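Local atomic coordinates of oxidoreductase, putative (Neosartorya fumigata, PDB entry 6SKX), a protein that catalyses the NADPH-dependent reductive amination of carbonyl compounds to amines, as a fungal reductive aminase of the 6-phosphogluconate dehydrogenase-like superfamily. Residues Ala15-Phe20 with Ser38-Lys43; Leu21-Lys26 with Leu147-Lys152; His49-Gly54 with Glu72-Gly77. All coordinates share one frame; numbering follows the deposited sequence.

Contact 1 (Ala15-Phe20 with Ser38-Lys43); sequences ALASRF and SSLLGK
L40 reaches across to the helix with both of its branches, one to each of two consecutive residues. CD1 of L40 meets the methyl group CB of A17 at 3.7 Å, a purely apolar touch, while CD2 of L40 lies 3.7 Å from OG of S18. The isobutyl fork thus straddles the A17-S18 step, with CG of L40 beside its own backbone N (chi1 -73°) and the two methyls spread over the helix surface. Farther out, K43 sends its chain along the same flank, its NZ 4.4 Å from OG of S18 and in a long, weak ion pair with E22, one helical turn beyond S18. The helix is 11-22, which starts within what is probably the glycine-rich dinucleotide-binding turn of the Rossmann fold, and the loop lies between strands 26-30 and 46-47; A17 also packs on V29 and lies close to L9, an NADP(+)-binding residue. OG of S18 turns back to a weak hydrogen bond with the carbonyl of T14. L40 is the third residue of an ST turn, in which OG of S38 accepts from N of L40 at 3.1 Å, and OG of S39 is hydrogen-bonded to ND2 of N31, another cofactor-binding residue.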
loop_
_atom_site.group_PDB
_atom_site.type_symbol
_atom_site.label_atom_id
_atom_site.label_comp_id
_atom_site.label_asym_id
_atom_site.label_seq_id
_atom_site.Cartn_x
_atom_site.Cartn_y
_atom_site.Cartn_z
ATOM N N ALA A 15 18.344 17.831 -10.146
ATOM C CA ALA A 15 17.836 16.957 -11.231
ATOM C C ALA A 15 17.097 17.775 -12.310
ATOM O O ALA A 15 17.286 17.459 -13.490
ATOM C CB ALA A 15 16.963 15.862 -10.660
ATOM N N LEU A 16 16.275 18.788 -11.967
ATOM C CA LEU A 16 15.571 19.608 -13.000
ATOM C C LEU A 16 16.603 20.391 -13.825
ATOM O O LEU A 16 16.519 20.385 -15.053
ATOM C CB LEU A 16 14.566 20.575 -12.379
ATOM C CG LEU A 16 13.550 19.997 -11.397
ATOM C CD1 LEU A 16 12.511 21.049 -11.058
ATOM C CD2 LEU A 16 12.874 18.764 -11.957
ATOM N N ALA A 17 17.587 21.003 -13.178
ATOM C CA ALA A 17 18.591 21.833 -13.871
ATOM C C ALA A 17 19.483 20.967 -14.780
ATOM O O ALA A 17 19.649 21.355 -15.955
ATOM C CB ALA A 17 19.375 22.610 -12.840
ATOM N N SER A 18 20.007 19.836 -14.281
ATOM C CA SER A 18 20.797 18.839 -15.071
ATOM C C SER A 18 20.073 18.511 -16.358
ATOM O O SER A 18 20.696 18.595 -17.445
ATOM C CB SER A 18 21.073 17.536 -14.380
ATOM O OG SER A 18 22.132 17.709 -13.485
ATOM N N ARG A 19 18.822 18.125 -16.206
ATOM C CA ARG A 19 17.965 17.718 -17.346
ATOM C C ARG A 19 17.798 18.876 -18.345
ATOM O O ARG A 19 18.005 18.648 -19.558
ATOM C CB ARG A 19 16.641 17.209 -16.776
ATOM C CG ARG A 19 15.750 16.581 -17.818
ATOM C CD ARG A 19 16.417 15.442 -18.558
ATOM N NE ARG A 19 15.496 15.166 -19.644
ATOM C CZ ARG A 19 15.778 14.516 -20.759
ATOM N NH1 ARG A 19 16.987 14.021 -20.970
ATOM N NH2 ARG A 19 14.827 14.373 -21.664
ATOM N N PHE A 20 17.496 20.108 -17.903
ATOM C CA PHE A 20 17.416 21.254 -18.857
ATOM C C PHE A 20 18.759 21.444 -19.576
ATOM O O PHE A 20 18.760 21.702 -20.799
ATOM C CB PHE A 20 16.929 22.542 -18.182
ATOM C CG PHE A 20 15.432 22.610 -18.029
ATOM C CD1 PHE A 20 14.606 22.551 -19.138
ATOM C CD2 PHE A 20 14.840 22.668 -16.778
ATOM C CE1 PHE A 20 13.227 22.571 -18.998
ATOM C CE2 PHE A 20 13.461 22.680 -16.640
ATOM C CZ PHE A 20 12.658 22.656 -17.757
ATOM N N SER A 38 26.977 21.916 -5.267
ATOM C CA SER A 38 27.333 22.225 -6.680
ATOM C C SER A 38 26.355 23.250 -7.277
ATOM O O SER A 38 25.163 23.069 -7.151
ATOM C CB SER A 38 27.319 20.969 -7.519
ATOM O OG SER A 38 27.773 21.263 -8.841
ATOM N N SER A 39 26.840 24.218 -8.032
ATOM C CA SER A 39 25.986 25.120 -8.844
ATOM C C SER A 39 25.985 24.654 -10.315
ATOM O O SER A 39 25.623 25.465 -11.174
ATOM C CB SER A 39 26.472 26.547 -8.698
ATOM O OG SER A 39 26.482 26.950 -7.329
ATOM N N LEU A 40 26.459 23.425 -10.596
ATOM C CA LEU A 40 26.424 22.770 -11.929
ATOM C C LEU A 40 27.163 23.622 -12.964
ATOM O O LEU A 40 26.776 23.592 -14.159
ATOM C CB LEU A 40 24.976 22.555 -12.344
ATOM C CG LEU A 40 24.254 21.449 -11.579
ATOM C CD1 LEU A 40 22.763 21.653 -11.615
ATOM C CD2 LEU A 40 24.589 20.101 -12.194
ATOM N N LEU A 41 28.219 24.308 -12.529
ATOM C CA LEU A 41 29.027 25.200 -13.388
ATOM C C LEU A 41 29.589 24.360 -14.540
ATOM O O LEU A 41 29.441 24.781 -15.717
ATOM C CB LEU A 41 30.114 25.871 -12.534
ATOM C CG LEU A 41 31.085 26.775 -13.295
ATOM C CD1 LEU A 41 30.352 27.913 -13.966
ATOM C CD2 LEU A 41 32.166 27.333 -12.392
ATOM N N GLY A 42 30.168 23.197 -14.222
ATOM C CA GLY A 42 30.777 22.294 -15.215
ATOM C C GLY A 42 29.857 21.967 -16.399
ATOM O O GLY A 42 30.371 21.741 -17.528
ATOM N N LYS A 43 28.566 21.800 -16.155
ATOM C CA LYS A 43 27.585 21.400 -17.203
ATOM C C LYS A 43 27.034 22.646 -17.924
ATOM O O LYS A 43 26.196 22.455 -18.790
ATOM C CB LYS A 43 26.416 20.634 -16.584
ATOM C CG LYS A 43 26.722 19.218 -16.116
ATOM C CD LYS A 43 25.560 18.227 -16.291
ATOM C CE LYS A 43 26.061 16.821 -16.575
ATOM N NZ LYS A 43 25.543 15.818 -15.613
#

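Contact 2 (Leu21-Lys26 with Leu147-Lys152); sequences LEEKYK and LSVLAK
V149 packs against E23 and Y25 at the surface, and the apolar part of the contact is carried by these three side chains. The aliphatic stem of E23 does most of the touching: its CG lies 3.9 Å from CB of V149 and 4.1 Å from CG1 of V149, so that it sits over the branch point of the valine. The two side chains run past each other in opposite directions. A bend at chi2 of E23 (-59°) turns the carboxylate back toward R19 while CG stays against V149. CG1 of V149 also approaches the tyrosine obliquely, 4.4 Å from CE1 of Y25. CB of E23 lies in the plane of that ring, at its edge, and V149 touches both side chains. F20, edge-to-face with Y25, also packs on V149.

The polar interactions are made with residues beyond the two segments. The carboxylate of E23 forms a salt bridge with R19, whose NE donates to the carbonyl oxygen of V149; one arginine therefore ties the glutamate to the backbone of the opposing loop. The hydroxyl of Y25 is hydrogen-bonded to OD1 of D146, near the C-terminal end of helix 137-147.

Backbone bonds close the turn that carries E23 and Y25. N of K24 bonds to O of L21 at 3.2 Å and N of Y25 to O of F20, with K24 at positive phi as the C-prime residue. This is a Schellman motif, and it closes the first helix of the Rossmann domain, turning the chain into strand 26-30 beside the loop that leads from helix 137-147 to the edge strand 152-155.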
loop_
_atom_site.group_PDB
_atom_site.type_symbol
_atom_site.label_atom_id
_atom_site.label_comp_id
_atom_site.label_asym_id
_atom_site.label_seq_id
_atom_site.Cartn_x
_atom_site.Cartn_y
_atom_site.Cartn_z
ATOM N N LEU A 21 19.878 21.279 -18.881
ATOM C CA LEU A 21 21.245 21.445 -19.471
ATOM C C LEU A 21 21.556 20.305 -20.471
ATOM O O LEU A 21 22.106 20.604 -21.489
ATOM C CB LEU A 21 22.291 21.469 -18.349
ATOM C CG LEU A 21 22.367 22.759 -17.541
ATOM C CD1 LEU A 21 23.104 22.519 -16.223
ATOM C CD2 LEU A 21 23.073 23.859 -18.341
ATOM N N GLU A 22 21.183 19.052 -20.209
ATOM C CA GLU A 22 21.341 17.933 -21.185
ATOM C C GLU A 22 20.572 18.265 -22.477
ATOM O O GLU A 22 21.013 17.862 -23.550
ATOM C CB GLU A 22 20.741 16.596 -20.721
ATOM C CG GLU A 22 21.332 15.999 -19.468
ATOM C CD GLU A 22 22.841 15.919 -19.495
ATOM O OE1 GLU A 22 23.369 15.464 -20.539
ATOM O OE2 GLU A 22 23.476 16.343 -18.484
ATOM N N GLU A 23 19.380 18.850 -22.355
ATOM C CA GLU A 23 18.477 19.149 -23.498
ATOM C C GLU A 23 18.833 20.495 -24.138
ATOM O O GLU A 23 17.995 20.996 -24.882
ATOM C CB GLU A 23 17.030 19.131 -23.009
ATOM C CG GLU A 23 16.531 17.748 -22.625
ATOM C CD GLU A 23 16.610 16.768 -23.786
ATOM O OE1 GLU A 23 16.521 17.217 -24.941
ATOM O OE2 GLU A 23 16.838 15.575 -23.530
ATOM N N LYS A 24 20.000 21.060 -23.798
ATOM C CA LYS A 24 20.682 22.188 -24.479
ATOM C C LYS A 24 19.939 23.520 -24.234
ATOM O O LYS A 24 20.025 24.406 -25.067
ATOM C CB LYS A 24 20.907 21.792 -25.950
ATOM C CG LYS A 24 22.159 20.936 -26.185
ATOM C CD LYS A 24 22.076 19.988 -27.374
ATOM N N TYR A 25 19.351 23.685 -23.059
ATOM C CA TYR A 25 18.682 24.965 -22.738
ATOM C C TYR A 25 19.700 25.898 -22.084
ATOM O O TYR A 25 20.709 25.427 -21.591
ATOM C CB TYR A 25 17.555 24.726 -21.735
ATOM C CG TYR A 25 16.245 24.276 -22.323
ATOM C CD1 TYR A 25 16.067 22.985 -22.768
ATOM C CD2 TYR A 25 15.178 25.142 -22.425
ATOM C CE1 TYR A 25 14.869 22.573 -23.319
ATOM C CE2 TYR A 25 13.970 24.745 -22.960
ATOM C CZ TYR A 25 13.816 23.456 -23.412
ATOM O OH TYR A 25 12.631 23.061 -23.941
ATOM N N LYS A 26 19.445 27.198 -22.135
ATOM C CA LYS A 26 20.273 28.177 -21.396
ATOM C C LYS A 26 19.680 28.156 -19.984
ATOM O O LYS A 26 18.491 28.356 -19.876
ATOM C CB LYS A 26 20.212 29.520 -22.120
ATOM C CG LYS A 26 20.874 30.687 -21.413
ATOM C CD LYS A 26 20.591 32.006 -22.071
ATOM C CE LYS A 26 21.179 33.171 -21.313
ATOM N NZ LYS A 26 20.238 33.680 -20.294
ATOM N N LEU A 147 8.462 21.994 -20.263
ATOM C CA LEU A 147 8.206 21.149 -19.069
ATOM C C LEU A 147 8.202 19.649 -19.441
ATOM O O LEU A 147 8.592 18.852 -18.606
ATOM C CB LEU A 147 6.880 21.578 -18.443
ATOM C CG LEU A 147 6.895 22.982 -17.842
ATOM C CD1 LEU A 147 5.491 23.413 -17.459
ATOM C CD2 LEU A 147 7.845 23.079 -16.666
ATOM N N SER A 148 7.835 19.277 -20.664
ATOM C CA SER A 148 7.751 17.856 -21.080
ATOM C C SER A 148 9.157 17.211 -21.177
ATOM O O SER A 148 9.209 15.984 -21.289
ATOM C CB SER A 148 6.942 17.728 -22.354
ATOM O OG SER A 148 7.623 18.328 -23.452
ATOM N N VAL A 149 10.289 17.937 -21.070
ATOM C CA VAL A 149 11.616 17.239 -21.068
ATOM C C VAL A 149 11.831 16.593 -19.697
ATOM O O VAL A 149 12.662 15.687 -19.603
ATOM C CB VAL A 149 12.824 18.117 -21.465
ATOM C CG1 VAL A 149 12.587 18.861 -22.787
ATOM C CG2 VAL A 149 13.273 19.055 -20.351
ATOM N N LEU A 150 11.094 17.013 -18.669
ATOM C CA LEU A 150 11.277 16.496 -17.290
ATOM C C LEU A 150 10.489 15.195 -17.067
ATOM O O LEU A 150 10.922 14.392 -16.225
ATOM C CB LEU A 150 10.776 17.541 -16.286
ATOM C CG LEU A 150 11.407 18.933 -16.353
ATOM C CD1 LEU A 150 10.746 19.837 -15.319
ATOM C CD2 LEU A 150 12.913 18.883 -16.126
ATOM N N ALA A 151 9.306 15.064 -17.667
ATOM C CA ALA A 151 8.250 14.130 -17.215
ATOM C C ALA A 151 7.009 14.285 -18.078
ATOM O O ALA A 151 6.871 15.346 -18.744
ATOM C CB ALA A 151 7.909 14.417 -15.780
ATOM N N LYS A 152 6.142 13.270 -18.053
ATOM C CA LYS A 152 4.748 13.392 -18.544
ATOM C C LYS A 152 4.104 14.584 -17.825
ATOM O O LYS A 152 4.314 14.711 -16.590
ATOM C CB LYS A 152 3.941 12.108 -18.301
ATOM C CG LYS A 152 4.119 10.998 -19.340
#

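Contact 3 (His49-Gly54 with Glu72-Gly77); sequences HTAVDG and EATLAG
A51 and L75 bring the backbones to a CA-to-CA distance of 6.1 Å, where the first turn of helix 51-56 meets the last part of helix 68-75, and V52 and G77 follow at 7.5 Å. The methyl group of A51 carries the closest approach, with its CB 3.2 Å from the carbonyl oxygen of T74. Nearby the side chains are looser: CB of A51 is 4.4 Å from CG2 of T74 and 4.3 Å from CD2 of L75, whose tip bends nearer than its base. V52 adds a second methyl-to-carbonyl touch, CG2 to O of G77 at 3.7 Å; with CG1 anti to the backbone N (chi1 167°), CG2 is the branch left beside that N and facing the glycine. T50 is the N-cap of helix 51-56, which presents both residues, its OG1 accepting from N of D53 at 3.2 Å in a nearly straight bond (174°). The hydroxyl of T74 is hydrogen-bonded to O of A70. A51, T74 and L75 also pack on F7 of strand 3-7, and T74 touches L65, an NADP(+)-binding residue. The helices flanking strand 60-63 pack together on the sheet face opposite helix 11-22, as in a Rossmann fold.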
loop_
_atom_site.group_PDB
_atom_site.type_symbol
_atom_site.label_atom_id
_atom_site.label_comp_id
_atom_site.label_asym_id
_atom_site.label_seq_id
_atom_site.Cartn_x
_atom_site.Cartn_y
_atom_site.Cartn_z
ATOM N N HIS A 49 23.346 35.401 -8.422
ATOM C CA HIS A 49 23.907 35.955 -7.160
ATOM C C HIS A 49 22.806 36.540 -6.280
ATOM O O HIS A 49 23.033 36.530 -5.089
ATOM C CB HIS A 49 25.013 36.989 -7.422
ATOM C CG HIS A 49 26.222 36.382 -8.059
ATOM N ND1 HIS A 49 27.430 37.021 -8.103
ATOM C CD2 HIS A 49 26.389 35.220 -8.740
ATOM C CE1 HIS A 49 28.306 36.256 -8.734
ATOM N NE2 HIS A 49 27.693 35.145 -9.138
ATOM N N THR A 50 21.677 37.017 -6.835
ATOM C CA THR A 50 20.501 37.470 -6.042
ATOM C C THR A 50 19.235 36.880 -6.650
ATOM O O THR A 50 19.306 36.444 -7.808
ATOM C CB THR A 50 20.365 38.999 -6.005
ATOM O OG1 THR A 50 20.137 39.435 -7.353
ATOM C CG2 THR A 50 21.573 39.677 -5.387
ATOM N N ALA A 51 18.125 36.926 -5.910
ATOM C CA ALA A 51 16.792 36.553 -6.430
ATOM C C ALA A 51 16.366 37.453 -7.602
ATOM O O ALA A 51 15.788 36.911 -8.573
ATOM C CB ALA A 51 15.786 36.522 -5.322
ATOM N N VAL A 52 16.695 38.743 -7.578
ATOM C CA VAL A 52 16.390 39.698 -8.691
ATOM C C VAL A 52 17.034 39.200 -10.001
ATOM O O VAL A 52 16.326 39.155 -11.029
ATOM C CB VAL A 52 16.835 41.137 -8.343
ATOM C CG1 VAL A 52 16.829 42.053 -9.557
ATOM C CG2 VAL A 52 15.992 41.737 -7.211
ATOM N N ASP A 53 18.329 38.878 -9.979
ATOM C CA ASP A 53 19.078 38.306 -11.129
ATOM C C ASP A 53 18.384 37.040 -11.648
ATOM O O ASP A 53 18.285 36.890 -12.890
ATOM C CB ASP A 53 20.529 38.030 -10.751
ATOM C CG ASP A 53 21.323 39.317 -10.607
ATOM O OD1 ASP A 53 20.732 40.389 -10.833
ATOM O OD2 ASP A 53 22.508 39.238 -10.283
ATOM N N GLY A 54 17.892 36.191 -10.747
ATOM C CA GLY A 54 17.234 34.915 -11.086
ATOM C C GLY A 54 15.948 35.170 -11.848
ATOM O O GLY A 54 15.726 34.496 -12.860
ATOM N N GLU A 72 8.240 32.659 -0.402
ATOM C CA GLU A 72 7.857 34.077 -0.094
ATOM C C GLU A 72 9.073 34.863 0.403
ATOM O O GLU A 72 9.296 35.981 -0.062
ATOM C CB GLU A 72 6.747 34.141 0.957
ATOM C CG GLU A 72 5.505 33.367 0.561
ATOM C CD GLU A 72 4.205 33.863 1.170
ATOM O OE1 GLU A 72 3.779 33.289 2.209
ATOM O OE2 GLU A 72 3.600 34.792 0.575
ATOM N N ALA A 73 9.849 34.267 1.296
ATOM C CA ALA A 73 11.102 34.824 1.845
ATOM C C ALA A 73 12.141 35.017 0.728
ATOM O O ALA A 73 12.768 36.088 0.693
ATOM C CB ALA A 73 11.614 33.910 2.945
ATOM N N THR A 74 12.333 34.038 -0.166
ATOM C CA THR A 74 13.395 34.140 -1.211
ATOM C C THR A 74 13.099 35.274 -2.203
ATOM O O THR A 74 14.062 35.918 -2.675
ATOM C CB THR A 74 13.616 32.807 -1.933
ATOM O OG1 THR A 74 13.976 31.884 -0.902
ATOM C CG2 THR A 74 14.687 32.907 -3.001
ATOM N N LEU A 75 11.830 35.485 -2.544
ATOM C CA LEU A 75 11.418 36.434 -3.611
ATOM C C LEU A 75 10.932 37.785 -3.048
ATOM O O LEU A 75 10.605 38.654 -3.887
ATOM C CB LEU A 75 10.314 35.755 -4.423
ATOM C CG LEU A 75 10.775 34.587 -5.295
ATOM C CD1 LEU A 75 9.620 34.054 -6.110
ATOM C CD2 LEU A 75 11.905 35.001 -6.213
ATOM N N ALA A 76 10.891 37.965 -1.716
ATOM C CA ALA A 76 10.338 39.162 -1.013
ATOM C C ALA A 76 10.968 40.471 -1.527
ATOM O O ALA A 76 10.240 41.461 -1.645
ATOM C CB ALA A 76 10.525 39.037 0.480
ATOM N N GLY A 77 12.263 40.477 -1.850
ATOM C CA GLY A 77 12.967 41.676 -2.344
ATOM C C GLY A 77 12.940 41.835 -3.864
ATOM O O GLY A 77 13.779 42.615 -4.367
#

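In the fold
All three contacts belong to the NADP(+)-binding Rossmann domain. Contacts 1 and 2 share helix 11-22 and touch directly, with centres 11 Å apart: besides the links through R19 and F20, O of K43 packs 3.5 Å from CD2 of L21. Their segments alternate along the chain. Contact 3 stands apart, its centre 20 Å from that of contact 1 and 24 Å from that of contact 2, with nearest atoms about 8 Å from each, and it is nested in the loop that contact 2 closes. Contacts 1 and 3 both lie near cofactor-binding residues, although no NADP(+) is bound to this chain in the model; contact 2 lies away from the cofactor site.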